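Local coordinates for probable enoyl-CoA hydratase/isomerase (Pseudomonas aeruginosa PAO1, PDB 5WYD), which belongs to the crotonase family and acts in the biosynthesis of diffusible signal factor, probably as an enoyl-CoA hydratase or isomerase, at the interface of chains A and B. Residues are numbered along the deposited sequence; one frame, centred on the assembly and turned at random. Chains: chain A/B, Probable enoyl-CoA hydratase/isomerase.

The interface of chains A and B. Residues chain A 221-222, 225, 248; chain B 147, 151-152, 158, 174.
A:Ile222 and B:Leu152 lie antiparallel, side against side, where two copies of this crotonase-fold enzyme meet. The contacts here are mainly between aliphatic carbons and belong to a subunit interface within the deposited hexamer; crotonases commonly assemble as hexamers, so it is probably part of the biological oligomer. Chain A supplies one face of helix 216-226 plus A:Leu248 from helix 238-249. Chain B answers with the loop at B:Leu152 and the helical residues B:Ala147, B:Thr158 and B:Ile174.

B:Leu152 is the wedge. Its CG sits between the backbone N and the carbonyl carbon (chi1 55°), and from there its CD2 methyl is set between A:Leu248 and A:Leu225, one from each chain A helix. On one flank CD2 meets CD1 of A:Leu248 at 3.7 Å, the two side chains crossing at a slant. On the far flank it touches CD1 of A:Leu225 at 3.8 Å, and here the side chains cross at about a right angle. Nearer its backbone, CB of B:Leu152 rests against CG1 of A:Ile222 at 3.6 Å, with the CD1 end of the isoleucine lying beside the same CB.

A:Ile222 splits its two branches between partners. CG2 stands anti to the backbone N while CG1 stands anti to the carbonyl carbon (chi1 -55°), which directs CG1 and CD1 along B:Leu152 and turns CG2 aside from it. CD1 also points towards the methyl of B:Ala147, a looser approach at 4.2 Å. Further along helix 216-226, A:Leu225 leans on B:Thr158 through carbon: its CB is 3.9 Å from the threonine CB, and the methyl CG2 also lies against the leucine. At the far side of A:Ile222 from A:Leu248, B:Ile174 and A:Ile222 meet end-on, CD1 of the former pressed to 3.4 Å from CG2 of the latter, a little inside usual van der Waals distance.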
loop_
_atom_site.group_PDB
_atom_site.type_symbol
_atom_site.label_atom_id
_atom_site.label_comp_id
_atom_site.label_asym_id
_atom_site.label_seq_id
_atom_site.Cartn_x
_atom_site.Cartn_y
_atom_site.Cartn_z
ATOM N N THR A 221 -16.309 -17.554 -0.081
ATOM C CA THR A 221 -14.960 -17.256 -0.551
ATOM C C THR A 221 -14.922 -16.069 -1.506
ATOM O O THR A 221 -13.995 -15.250 -1.445
ATOM C CB THR A 221 -14.378 -18.495 -1.214
ATOM O OG1 THR A 221 -14.939 -18.638 -2.525
ATOM C CG2 THR A 221 -14.671 -19.737 -0.367
ATOM N N ILE A 222 -15.885 -15.990 -2.429
ATOM C CA ILE A 222 -15.848 -14.932 -3.426
ATOM C C ILE A 222 -16.021 -13.559 -2.786
ATOM O O ILE A 222 -15.317 -12.606 -3.137
ATOM C CB ILE A 222 -16.926 -15.176 -4.487
ATOM C CG1 ILE A 222 -16.766 -16.561 -5.085
ATOM C CG2 ILE A 222 -16.783 -14.116 -5.547
ATOM C CD1 ILE A 222 -17.795 -16.875 -6.136
ATOM N N LEU A 225 -13.075 -11.374 -1.974
ATOM C CA LEU A 225 -12.313 -10.899 -3.122
ATOM C C LEU A 225 -12.845 -9.577 -3.633
ATOM O O LEU A 225 -12.079 -8.628 -3.840
ATOM C CB LEU A 225 -12.378 -11.927 -4.236
ATOM C CG LEU A 225 -11.638 -13.206 -3.890
ATOM C CD1 LEU A 225 -11.674 -14.201 -5.064
ATOM C CD2 LEU A 225 -10.202 -12.841 -3.481
ATOM N N LEU A 248 -11.573 -23.744 -4.515
ATOM C CA LEU A 248 -12.967 -24.102 -4.683
ATOM C C LEU A 248 -13.053 -25.374 -5.491
ATOM O O LEU A 248 -13.609 -26.364 -5.006
ATOM C CB LEU A 248 -13.734 -22.971 -5.364
ATOM C CG LEU A 248 -14.030 -21.806 -4.429
ATOM C CD1 LEU A 248 -14.702 -20.663 -5.138
ATOM C CD2 LEU A 248 -14.935 -22.284 -3.331
ATOM N N ALA B 147 -20.646 -18.163 -10.244
ATOM C CA ALA B 147 -21.068 -18.535 -8.898
ATOM C C ALA B 147 -22.175 -19.579 -8.941
ATOM O O ALA B 147 -22.221 -20.476 -8.090
ATOM C CB ALA B 147 -21.525 -17.305 -8.120
ATOM N N LEU B 151 -17.996 -21.862 -9.212
ATOM C CA LEU B 151 -16.672 -21.404 -9.590
ATOM C C LEU B 151 -16.669 -19.886 -9.545
ATOM O O LEU B 151 -17.680 -19.263 -9.833
ATOM C CB LEU B 151 -16.289 -21.930 -10.974
ATOM C CG LEU B 151 -16.062 -23.439 -11.169
ATOM C CD1 LEU B 151 -14.794 -23.795 -10.378
ATOM C CD2 LEU B 151 -17.193 -24.372 -10.794
ATOM N N LEU B 152 -15.625 -19.299 -9.015
ATOM C CA LEU B 152 -15.495 -17.855 -9.072
ATOM C C LEU B 152 -14.897 -17.403 -10.418
ATOM O O LEU B 152 -14.336 -18.213 -11.166
ATOM C CB LEU B 152 -14.684 -17.408 -7.867
ATOM C CG LEU B 152 -13.318 -18.032 -7.635
ATOM C CD1 LEU B 152 -12.339 -17.598 -8.708
ATOM C CD2 LEU B 152 -12.867 -17.652 -6.246
ATOM N N THR B 158 -13.445 -10.634 -10.341
ATOM C CA THR B 158 -13.707 -10.166 -8.987
ATOM C C THR B 158 -13.133 -8.782 -8.774
ATOM O O THR B 158 -13.658 -8.012 -7.971
ATOM C CB THR B 158 -13.102 -11.099 -7.955
ATOM O OG1 THR B 158 -11.699 -11.200 -8.202
ATOM C CG2 THR B 158 -13.742 -12.485 -8.027
ATOM N N ILE B 174 -22.445 -11.143 -9.831
ATOM C CA ILE B 174 -21.764 -12.382 -9.513
ATOM C C ILE B 174 -22.464 -13.141 -8.391
ATOM O O ILE B 174 -22.873 -14.290 -8.585
ATOM C CB ILE B 174 -20.296 -12.104 -9.192
ATOM C CG1 ILE B 174 -19.640 -13.377 -8.715
ATOM C CG2 ILE B 174 -20.153 -11.002 -8.183
ATOM C CD1 ILE B 174 -18.260 -13.133 -8.402
#